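PDB 1BKJ: NADPH-flavin oxidoreductase, which catalyses the NADPH-dependent reduction of FMN to FMNH2 as a homodimer and so supplies reduced flavin to luciferase in bioluminescence. Local coordinates for residues 9-14 and 118-123; 38-43 and 105-110; 81-86 and 98-103. All coordinates share one frame; numbering follows the deposited sequence.

Contact 1: 9-14 and 118-123. With FMN (flavin mononucleotide), chain D.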
loop_
_atom_site.group_PDB
_atom_site.type_symbol
_atom_site.label_atom_id
_atom_site.label_comp_id
_atom_site.label_asym_id
_atom_site.label_seq_id
_atom_site.Cartn_x
_atom_site.Cartn_y
_atom_site.Cartn_z
ATOM N N LEU A 9 15.081 7.451 3.263
ATOM C CA LEU A 9 15.232 8.169 4.525
ATOM C C LEU A 9 15.222 9.699 4.457
ATOM O O LEU A 9 15.027 10.350 5.481
ATOM C CB LEU A 9 16.475 7.667 5.271
ATOM C CG LEU A 9 16.462 6.215 5.770
ATOM C CD1 LEU A 9 17.810 5.888 6.400
ATOM C CD2 LEU A 9 15.348 5.988 6.769
ATOM N N ALA A 10 15.371 10.262 3.256
ATOM C CA ALA A 10 15.382 11.717 3.062
ATOM C C ALA A 10 14.009 12.283 2.725
ATOM O O ALA A 10 13.856 13.495 2.528
ATOM C CB ALA A 10 16.384 12.089 1.981
ATOM N N HIS A 11 12.995 11.414 2.695
ATOM C CA HIS A 11 11.622 11.820 2.361
ATOM C C HIS A 11 10.975 12.843 3.298
ATOM O O HIS A 11 11.093 12.749 4.511
ATOM C CB HIS A 11 10.683 10.592 2.278
ATOM C CG HIS A 11 9.210 10.931 2.238
ATOM N ND1 HIS A 11 8.593 11.438 1.116
ATOM C CD2 HIS A 11 8.266 10.943 3.212
ATOM C CE1 HIS A 11 7.342 11.751 1.395
ATOM N NE2 HIS A 11 7.120 11.464 2.665
ATOM N N ARG A 12 10.261 13.759 2.662
ATOM C CA ARG A 12 9.377 14.721 3.323
ATOM C C ARG A 12 8.358 15.106 2.249
ATOM O O ARG A 12 8.692 15.115 1.046
ATOM C CB ARG A 12 10.071 15.935 4.017
ATOM C CG ARG A 12 10.893 16.801 3.181
ATOM C CD ARG A 12 12.364 16.471 3.351
ATOM N NE ARG A 12 13.000 16.451 2.048
ATOM C CZ ARG A 12 13.207 17.534 1.298
ATOM N NH1 ARG A 12 12.850 18.747 1.727
ATOM N NH2 ARG A 12 13.677 17.416 0.068
ATOM N N SER A 13 7.109 15.278 2.663
ATOM C CA SER A 13 6.044 15.666 1.744
ATOM C C SER A 13 6.243 17.109 1.320
ATOM O O SER A 13 6.596 17.956 2.141
ATOM C CB SER A 13 4.675 15.494 2.373
ATOM O OG SER A 13 4.396 14.116 2.586
ATOM N N ILE A 14 6.158 17.328 0.010
ATOM C CA ILE A 14 6.328 18.636 -0.602
ATOM C C ILE A 14 4.955 19.136 -1.041
ATOM O O ILE A 14 4.216 18.442 -1.760
ATOM C CB ILE A 14 7.320 18.592 -1.804
ATOM C CG1 ILE A 14 8.705 18.088 -1.365
ATOM C CG2 ILE A 14 7.419 19.960 -2.489
ATOM C CD1 ILE A 14 9.416 18.915 -0.296
ATOM N N ALA A 118 10.701 6.725 -7.124
ATOM C CA ALA A 118 11.349 6.968 -8.414
ATOM C C ALA A 118 11.441 8.488 -8.621
ATOM O O ALA A 118 12.517 9.009 -8.897
ATOM C CB ALA A 118 10.554 6.343 -9.540
ATOM N N ALA A 119 10.341 9.194 -8.352
ATOM C CA ALA A 119 10.297 10.655 -8.489
ATOM C C ALA A 119 11.293 11.362 -7.563
ATOM O O ALA A 119 12.080 12.174 -8.023
ATOM C CB ALA A 119 8.877 11.179 -8.257
ATOM N N GLU A 120 11.313 10.976 -6.288
ATOM C CA GLU A 120 12.217 11.551 -5.287
ATOM C C GLU A 120 13.699 11.323 -5.615
ATOM O O GLU A 120 14.517 12.213 -5.401
ATOM C CB GLU A 120 11.879 11.023 -3.885
ATOM C CG GLU A 120 10.545 11.564 -3.355
ATOM C CD GLU A 120 10.096 10.970 -2.018
ATOM O OE1 GLU A 120 10.539 9.860 -1.627
ATOM O OE2 GLU A 120 9.258 11.615 -1.362
ATOM N N SER A 121 14.013 10.177 -6.222
ATOM C CA SER A 121 15.383 9.847 -6.605
ATOM C C SER A 121 15.912 10.722 -7.740
ATOM O O SER A 121 17.128 10.831 -7.919
ATOM C CB SER A 121 15.485 8.384 -7.002
ATOM O OG SER A 121 14.952 8.129 -8.287
ATOM N N MET A 122 14.982 11.333 -8.484
ATOM C CA MET A 122 15.275 12.230 -9.609
ATOM C C MET A 122 15.300 13.687 -9.161
ATOM O O MET A 122 15.454 14.592 -9.977
ATOM C CB MET A 122 14.223 12.070 -10.710
ATOM C CG MET A 122 14.181 10.692 -11.346
ATOM S SD MET A 122 12.766 10.463 -12.466
ATOM C CE MET A 122 13.629 9.757 -13.822
ATOM N N GLY A 123 15.097 13.918 -7.870
ATOM C CA GLY A 123 15.104 15.274 -7.348
ATOM C C GLY A 123 13.744 15.935 -7.327
ATOM O O GLY A 123 13.645 17.117 -7.017
HETATM N N1 FMN D . -0.898 15.299 2.893
HETATM C C2 FMN D . -1.609 16.407 2.493
HETATM O O2 FMN D . -1.269 17.549 2.664
HETATM N N3 FMN D . -2.837 16.082 1.932
HETATM C C4 FMN D . -3.479 14.808 1.939
HETATM O O4 FMN D . -4.618 14.742 1.513
HETATM C C4A FMN D . -2.681 13.743 2.473
HETATM N N5 FMN D . -3.162 12.459 2.248
HETATM C C5A FMN D . -2.340 11.344 2.470
HETATM C C6 FMN D . -2.825 10.106 2.092
HETATM C C7 FMN D . -2.029 8.971 2.231
HETATM C C7M FMN D . -2.557 7.651 1.591
HETATM C C8 FMN D . -0.731 9.087 2.806
HETATM C C8M FMN D . 0.141 7.914 3.117
HETATM C C9 FMN D . -0.241 10.311 3.182
HETATM C C9A FMN D . -1.037 11.486 3.013
HETATM N N10 FMN D . -0.563 12.819 3.297
HETATM C C10 FMN D . -1.338 13.953 2.942
HETATM C "C1'" FMN D . 0.737 13.056 3.634
HETATM C "C2'" FMN D . 1.055 13.289 5.093
HETATM O "O2'" FMN D . 0.226 13.994 5.916
HETATM C "C3'" FMN D . 2.350 12.802 5.593
HETATM O "O3'" FMN D . 2.864 11.646 4.983
HETATM C "C4'" FMN D . 2.803 12.999 7.014
HETATM O "O4'" FMN D . 2.153 13.940 7.834
HETATM C "C5'" FMN D . 4.121 12.557 7.439
HETATM O "O5'" FMN D . 4.979 13.601 6.886
HETATM P P FMN D . 6.071 13.374 5.697
HETATM O O1P FMN D . 7.080 12.533 6.315
HETATM O O2P FMN D . 6.458 14.761 5.340
HETATM O O3P FMN D . 5.446 12.591 4.606
HETATM O O HOH W 1 8.794 14.338 -1.756
#

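Contact 2: 38-43 and 105-110. With FMN (flavin mononucleotide), chain F; PO4 (phosphate ion), chain E.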
loop_
_atom_site.group_PDB
_atom_site.type_symbol
_atom_site.label_atom_id
_atom_site.label_comp_id
_atom_site.label_asym_id
_atom_site.label_seq_id
_atom_site.Cartn_x
_atom_site.Cartn_y
_atom_site.Cartn_z
ATOM N N SER A 38 5.280 -5.387 -6.883
ATOM C CA SER A 38 4.670 -6.711 -6.691
ATOM C C SER A 38 3.155 -6.562 -6.840
ATOM O O SER A 38 2.602 -5.505 -6.528
ATOM C CB SER A 38 4.964 -7.244 -5.286
ATOM O OG SER A 38 6.326 -7.557 -5.116
ATOM N N SER A 39 2.492 -7.627 -7.269
ATOM C CA SER A 39 1.052 -7.604 -7.473
ATOM C C SER A 39 0.455 -8.897 -6.905
ATOM O O SER A 39 0.955 -9.987 -7.212
ATOM C CB SER A 39 0.761 -7.465 -8.969
ATOM O OG SER A 39 -0.621 -7.618 -9.241
ATOM N N SER A 40 -0.589 -8.772 -6.076
ATOM C CA SER A 40 -1.256 -9.930 -5.461
ATOM C C SER A 40 -1.842 -10.837 -6.520
ATOM O O SER A 40 -2.656 -10.387 -7.320
ATOM C CB SER A 40 -2.376 -9.496 -4.514
ATOM O OG SER A 40 -1.916 -8.643 -3.492
ATOM N N SER A 41 -1.353 -12.082 -6.557
ATOM C CA SER A 41 -1.761 -13.139 -7.512
ATOM C C SER A 41 -1.619 -12.709 -8.982
ATOM O O SER A 41 -2.276 -13.270 -9.874
ATOM C CB SER A 41 -3.193 -13.651 -7.224
ATOM O OG SER A 41 -3.356 -14.071 -5.887
ATOM N N MET A 42 -0.762 -11.700 -9.208
ATOM C CA MET A 42 -0.508 -11.100 -10.528
ATOM C C MET A 42 -1.833 -10.599 -11.169
ATOM O O MET A 42 -1.974 -10.529 -12.392
ATOM C CB MET A 42 0.251 -12.096 -11.425
ATOM C CG MET A 42 0.985 -11.508 -12.604
ATOM S SD MET A 42 1.990 -10.088 -12.234
ATOM C CE MET A 42 2.899 -9.957 -13.743
ATOM N N LEU A 43 -2.782 -10.213 -10.307
ATOM C CA LEU A 43 -4.105 -9.751 -10.713
ATOM C C LEU A 43 -4.092 -8.402 -11.404
ATOM O O LEU A 43 -4.946 -8.140 -12.233
ATOM C CB LEU A 43 -5.064 -9.730 -9.514
ATOM C CG LEU A 43 -5.508 -11.049 -8.852
ATOM C CD1 LEU A 43 -6.116 -10.803 -7.476
ATOM C CD2 LEU A 43 -6.485 -11.779 -9.748
ATOM N N ALA A 105 -6.460 -1.886 -2.182
ATOM C CA ALA A 105 -5.851 -0.873 -1.316
ATOM C C ALA A 105 -4.366 -1.129 -1.015
ATOM O O ALA A 105 -3.550 -0.208 -1.098
ATOM C CB ALA A 105 -6.644 -0.741 -0.031
ATOM N N VAL A 106 -4.022 -2.381 -0.692
ATOM C CA VAL A 106 -2.645 -2.765 -0.400
ATOM C C VAL A 106 -1.767 -2.602 -1.656
ATOM O O VAL A 106 -0.721 -1.956 -1.600
ATOM C CB VAL A 106 -2.576 -4.236 0.143
ATOM C CG1 VAL A 106 -1.148 -4.772 0.145
ATOM C CG2 VAL A 106 -3.119 -4.289 1.557
ATOM N N ASP A 107 -2.219 -3.157 -2.781
ATOM C CA ASP A 107 -1.478 -3.083 -4.043
ATOM C C ASP A 107 -1.317 -1.653 -4.571
ATOM O O ASP A 107 -0.282 -1.351 -5.154
ATOM C CB ASP A 107 -2.099 -4.000 -5.103
ATOM C CG ASP A 107 -1.828 -5.490 -4.844
ATOM O OD1 ASP A 107 -1.533 -5.901 -3.701
ATOM O OD2 ASP A 107 -1.938 -6.274 -5.805
ATOM N N SER A 108 -2.299 -0.776 -4.316
ATOM C CA SER A 108 -2.240 0.640 -4.738
ATOM C C SER A 108 -1.151 1.365 -3.965
ATOM O O SER A 108 -0.411 2.140 -4.543
ATOM C CB SER A 108 -3.565 1.357 -4.504
ATOM O OG SER A 108 -4.524 0.958 -5.468
ATOM N N GLY A 109 -1.057 1.063 -2.669
ATOM C CA GLY A 109 -0.042 1.638 -1.798
ATOM C C GLY A 109 1.368 1.219 -2.217
ATOM O O GLY A 109 2.270 2.055 -2.271
ATOM N N ILE A 110 1.551 -0.065 -2.542
ATOM C CA ILE A 110 2.841 -0.607 -2.998
ATOM C C ILE A 110 3.261 0.087 -4.308
ATOM O O ILE A 110 4.370 0.603 -4.410
ATOM C CB ILE A 110 2.752 -2.146 -3.241
ATOM C CG1 ILE A 110 2.462 -2.862 -1.926
ATOM C CG2 ILE A 110 4.048 -2.705 -3.852
ATOM C CD1 ILE A 110 2.061 -4.285 -2.104
HETATM N N1 FMN F . 3.634 -14.718 -3.647
HETATM C C2 FMN F . 3.648 -15.970 -3.090
HETATM O O2 FMN F . 4.350 -16.861 -3.521
HETATM N N3 FMN F . 2.755 -16.104 -2.025
HETATM C C4 FMN F . 1.928 -15.124 -1.455
HETATM O O4 FMN F . 1.245 -15.417 -0.466
HETATM C C4A FMN F . 1.959 -13.854 -2.182
HETATM N N5 FMN F . 1.245 -12.792 -1.610
HETATM C C5A FMN F . 1.332 -11.494 -2.120
HETATM C C6 FMN F . 0.607 -10.496 -1.485
HETATM C C7 FMN F . 0.765 -9.177 -1.904
HETATM C C7M FMN F . 0.277 -8.082 -0.944
HETATM C C8 FMN F . 1.534 -8.860 -3.085
HETATM C C8M FMN F . 1.682 -7.466 -3.633
HETATM C C9 FMN F . 2.206 -9.866 -3.785
HETATM C C9A FMN F . 2.171 -11.216 -3.277
HETATM N N10 FMN F . 2.930 -12.298 -3.841
HETATM C C10 FMN F . 2.850 -13.607 -3.281
HETATM C "C1'" FMN F . 3.924 -12.103 -4.771
HETATM C "C2'" FMN F . 3.614 -12.384 -6.254
HETATM O "O2'" FMN F . 2.582 -13.247 -6.663
HETATM C "C3'" FMN F . 4.124 -11.430 -7.257
HETATM O "O3'" FMN F . 4.331 -10.105 -6.842
HETATM C "C4'" FMN F . 3.900 -11.626 -8.726
HETATM O "O4'" FMN F . 3.273 -12.787 -9.258
HETATM C "C5'" FMN F . 4.568 -10.690 -9.656
HETATM O "O5'" FMN F . 5.901 -11.262 -9.648
HETATM P P FMN F . 7.219 -10.528 -9.168
HETATM O O1P FMN F . 7.397 -9.513 -10.202
HETATM O O2P FMN F . 8.211 -11.602 -9.203
HETATM O O3P FMN F . 7.002 -9.963 -7.819
HETATM P P PO4 E . 0.117 -15.468 -5.029
HETATM O O1 PO4 E . -1.214 -15.984 -5.569
HETATM O O2 PO4 E . 0.416 -14.029 -5.200
HETATM O O3 PO4 E . -0.179 -15.749 -3.584
HETATM O O4 PO4 E . 1.044 -16.387 -5.821
HETATM O O HOH W 2 1.091 -3.021 -6.993
HETATM O O HOH W 3 -2.360 -5.548 -8.374
#

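Contact 3: 81-86 and 98-103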
loop_
_atom_site.group_PDB
_atom_site.type_symbol
_atom_site.label_atom_id
_atom_site.label_comp_id
_atom_site.label_asym_id
_atom_site.label_seq_id
_atom_site.Cartn_x
_atom_site.Cartn_y
_atom_site.Cartn_z
ATOM N N ILE A 81 -8.781 1.445 -7.632
ATOM C CA ILE A 81 -8.981 -0.018 -7.600
ATOM C C ILE A 81 -9.693 -0.275 -8.936
ATOM O O ILE A 81 -10.581 0.496 -9.320
ATOM C CB ILE A 81 -9.946 -0.488 -6.453
ATOM C CG1 ILE A 81 -9.350 -0.184 -5.080
ATOM C CG2 ILE A 81 -10.238 -1.994 -6.596
ATOM C CD1 ILE A 81 -10.274 -0.436 -3.917
ATOM N N ASP A 82 -9.292 -1.324 -9.649
ATOM C CA ASP A 82 -9.902 -1.623 -10.933
ATOM C C ASP A 82 -10.113 -3.116 -11.190
ATOM O O ASP A 82 -9.165 -3.845 -11.478
ATOM C CB ASP A 82 -9.039 -1.021 -12.056
ATOM C CG ASP A 82 -9.718 -1.041 -13.431
ATOM O OD1 ASP A 82 -10.758 -1.699 -13.623
ATOM O OD2 ASP A 82 -9.183 -0.400 -14.352
ATOM N N TYR A 83 -11.369 -3.546 -11.093
ATOM C CA TYR A 83 -11.741 -4.923 -11.418
ATOM C C TYR A 83 -12.625 -4.900 -12.669
ATOM O O TYR A 83 -13.201 -5.919 -13.052
ATOM C CB TYR A 83 -12.436 -5.628 -10.261
ATOM C CG TYR A 83 -11.496 -6.015 -9.145
ATOM C CD1 TYR A 83 -10.759 -7.221 -9.205
ATOM C CD2 TYR A 83 -11.309 -5.169 -8.029
ATOM C CE1 TYR A 83 -9.852 -7.572 -8.180
ATOM C CE2 TYR A 83 -10.399 -5.504 -6.997
ATOM C CZ TYR A 83 -9.676 -6.699 -7.079
ATOM O OH TYR A 83 -8.746 -6.990 -6.103
ATOM N N GLN A 84 -12.709 -3.737 -13.325
ATOM C CA GLN A 84 -13.474 -3.618 -14.556
ATOM C C GLN A 84 -12.714 -4.264 -15.719
ATOM O O GLN A 84 -13.338 -4.796 -16.632
ATOM C CB GLN A 84 -13.851 -2.161 -14.871
ATOM C CG GLN A 84 -14.765 -1.973 -16.126
ATOM C CD GLN A 84 -16.019 -2.842 -16.123
ATOM O OE1 GLN A 84 -16.355 -3.447 -17.139
ATOM N NE2 GLN A 84 -16.689 -2.937 -14.981
ATOM N N ARG A 85 -11.380 -4.255 -15.665
ATOM C CA ARG A 85 -10.570 -4.910 -16.700
ATOM C C ARG A 85 -10.911 -6.396 -16.736
ATOM O O ARG A 85 -11.221 -6.951 -17.793
ATOM C CB ARG A 85 -9.074 -4.764 -16.423
ATOM C CG ARG A 85 -8.440 -3.566 -17.080
ATOM C CD ARG A 85 -6.917 -3.677 -17.088
ATOM N NE ARG A 85 -6.332 -3.680 -15.752
ATOM C CZ ARG A 85 -5.888 -2.601 -15.105
ATOM N NH1 ARG A 85 -5.955 -1.387 -15.655
ATOM N NH2 ARG A 85 -5.331 -2.745 -13.911
ATOM N N HIS A 86 -10.991 -6.981 -15.545
ATOM C CA HIS A 86 -11.291 -8.396 -15.367
ATOM C C HIS A 86 -12.715 -8.750 -15.766
ATOM O O HIS A 86 -12.939 -9.775 -16.425
ATOM C CB HIS A 86 -11.039 -8.794 -13.917
ATOM C CG HIS A 86 -9.708 -8.346 -13.403
ATOM N ND1 HIS A 86 -9.494 -7.066 -12.927
ATOM C CD2 HIS A 86 -8.521 -8.986 -13.313
ATOM C CE1 HIS A 86 -8.233 -6.942 -12.566
ATOM N NE2 HIS A 86 -7.619 -8.095 -12.789
ATOM N N THR A 98 -14.967 -8.246 0.070
ATOM C CA THR A 98 -14.088 -7.289 0.776
ATOM C C THR A 98 -12.595 -7.604 0.586
ATOM O O THR A 98 -11.779 -6.683 0.522
ATOM C CB THR A 98 -14.491 -7.182 2.274
ATOM O OG1 THR A 98 -15.844 -6.707 2.351
ATOM C CG2 THR A 98 -13.594 -6.216 3.056
ATOM N N GLU A 99 -12.267 -8.891 0.411
ATOM C CA GLU A 99 -10.894 -9.356 0.159
ATOM C C GLU A 99 -10.281 -8.628 -1.042
ATOM O O GLU A 99 -9.126 -8.207 -1.008
ATOM C CB GLU A 99 -10.911 -10.872 -0.107
ATOM C CG GLU A 99 -9.678 -11.492 -0.800
ATOM C CD GLU A 99 -8.407 -11.492 0.033
ATOM O OE1 GLU A 99 -8.436 -11.129 1.227
ATOM O OE2 GLU A 99 -7.359 -11.885 -0.518
ATOM N N LEU A 100 -11.098 -8.455 -2.076
ATOM C CA LEU A 100 -10.691 -7.799 -3.308
ATOM C C LEU A 100 -10.429 -6.293 -3.159
ATOM O O LEU A 100 -9.530 -5.748 -3.804
ATOM C CB LEU A 100 -11.687 -8.140 -4.422
ATOM C CG LEU A 100 -11.751 -9.648 -4.715
ATOM C CD1 LEU A 100 -12.722 -9.907 -5.820
ATOM C CD2 LEU A 100 -10.383 -10.235 -5.058
ATOM N N THR A 101 -11.165 -5.659 -2.245
ATOM C CA THR A 101 -10.988 -4.240 -1.934
ATOM C C THR A 101 -9.703 -4.100 -1.089
ATOM O O THR A 101 -8.953 -3.137 -1.275
ATOM C CB THR A 101 -12.260 -3.647 -1.237
ATOM O OG1 THR A 101 -13.319 -3.570 -2.203
ATOM C CG2 THR A 101 -12.012 -2.245 -0.663
ATOM N N LEU A 102 -9.424 -5.088 -0.222
ATOM C CA LEU A 102 -8.207 -5.081 0.591
ATOM C C LEU A 102 -6.996 -5.214 -0.305
ATOM O O LEU A 102 -6.008 -4.517 -0.095
ATOM C CB LEU A 102 -8.157 -6.222 1.606
ATOM C CG LEU A 102 -8.956 -6.204 2.903
ATOM C CD1 LEU A 102 -8.340 -7.258 3.828
ATOM C CD2 LEU A 102 -8.907 -4.817 3.567
ATOM N N ILE A 103 -7.097 -6.083 -1.321
ATOM C CA ILE A 103 -6.013 -6.298 -2.297
ATOM C C ILE A 103 -5.814 -5.008 -3.086
ATOM O O ILE A 103 -4.680 -4.579 -3.260
ATOM C CB ILE A 103 -6.297 -7.509 -3.249
ATOM C CG1 ILE A 103 -5.968 -8.809 -2.521
ATOM C CG2 ILE A 103 -5.461 -7.435 -4.565
ATOM C CD1 ILE A 103 -6.381 -10.064 -3.295
#

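Contact 1: 9-14 and 118-123
H11 and E120 meet ring edge to carboxylate. The imidazole presents ND1 to the acid, and ND1 donates to E120 OE2 over 2.6 Å. The bond is nearly straight, with an N-H...O angle of 162°. OE2 lies close to the ring plane and is used on its syn side, the side of OE1. The two flat groups are not coplanar. The ring and the carboxylate are turned 39° against each other. E120 reaches the ring from the last turn of helix 98-121, which G123 ends in a Schellman motif. Its chain is extended beyond CG, which brings OE2 to the ring. With H11 CG anti to the backbone N (chi1 167°), the ring lies between E120 and the phosphate of the cofactor.

The other nitrogen of the ring serves FMN. H11 NE2 donates to phosphate oxygen O3P of FMN at 2.8 Å. The segment 9-14 is thus part of the phosphate site of the nitroreductase fold, and H11 is a first-shell ligand with E120 behind it in the second shell. Both ring nitrogens are engaged, and the bonds at ND1 and NE2 together fix the rotation of the ring.

S13 adds two more bonds to the phosphate. Its OG donates to the same O3P at 2.7 Å, while S13 N donates to O2P at 2.8 Å. R15, K167 and R169 are also hydrogen-bonded to FMN. On the acid side, a water lies within hydrogen-bonding distance of E120 OE2, 2.8 Å away, and of R12 O. R12 turns its side chain back along its own segment, and its NE donates to A10 O at 3.1 Å. From the second subunit, A36 packs on H11.

Contact 2: 38-43 and 105-110
D107 faces S40 across the contact, and its carboxylate takes two hydrogen bonds from that one residue. The side chain can be followed outward. CB points toward the loop 38-43 and serves only to carry the group there. With CG anti to the carbonyl carbon (chi1 -73°), the carboxylate is placed beside S40, and CG comes within 3.4 Å of S40 OG. At the tip the oxygens divide the work. OD1 accepts from S40 OG at 2.8 Å, and OD2 accepts from S40 N at 2.9 Å. Both donors arrive on the syn side, somewhat out of the carboxylate plane. The paired bonds hold the carboxylate against rotation. OD2 also takes a proton from a water, which in turn pairs with S39 OG. That hydroxyl is also hydrogen-bonded to the backbone N of Q44.

OD1 also lies 3.6 Å from the flavin methyl C8M. Here the helix 98-121 and the loop before strand 46-50 form one side of an FMN pocket shared between two subunits, as in the nitroreductase family. H11, S13, R15, Q67, K167 and R169 of the second subunit bind the same cofactor. I110 CD1 packs on C8M at 3.5 Å, and V106 CG1 approaches the other ring methyl, C7M. S39 N donates to the ribityl hydroxyl O3' at 3.1 Å.

A second water joins S38 O to D107 O. I110 CG2 comes within 4.1 Å of S38 O. At the far turn of the loop, S41 binds a phosphate ion, probably from the crystallisation liquor, through N and OG.

Contact 3: 81-86 and 98-103
The hydroxyl of Y83 bonds not to a side chain but to a main-chain carbonyl, L100 O, near the start of helix 98-121. Y83 OH donates to L100 O at 2.7 Å. The C=O...O angle is 117°, and the hydroxyl is tilted 21° from the carbonyl plane. L100 O lies near the ring plane, at the edge of the tyrosine. The phenol end also packs on leucine carbons, with Y83 CZ 3.6 Å from L100 CB. I103 CG2 touches the hydroxyl at 3.7 Å. Alongside, I81 reaches T101 with the end of its chain. I81 CD1 stands 4.1 Å from T101 CG2, and the two side chains cross at about a right angle. Across the dimer interface, E99 forms salt bridges with R133 and R225 of the second subunit.

Y83 is the N-cap residue of helix 84-89. Just before it, D82 OD1 accepts from Q84 N at 2.8 Å and makes an Asx turn. The contact therefore joins the end of strand 75-82 and the start of helix 84-89 to the first turns of helix 98-121. In the sheet, strand 75-82 lies between strands 46-50 and 149-158, with helix 98-121 packed against its end.

From the N terminus, the chain enters contact 1 just after helix 3-9. This contact closes the longest loop, since its partner segment lies at the end of helix 98-121. Contact 2 is nested inside that loop and joins the segment after helix 24-35 to the middle of the same helix. Contact 3 is nested inside contact 2 and ties strand 75-82 and helix 84-89 to the start of the helix. None of the loops cross. Contacts 2 and 3 touch: L43 O accepts a hydrogen bond from H86 NE2, and S40 packs on I103. Contact 1 does not touch contact 2, its centre 22 Å from that of contact 2. Contacts 1 and 2 serve different FMN molecules.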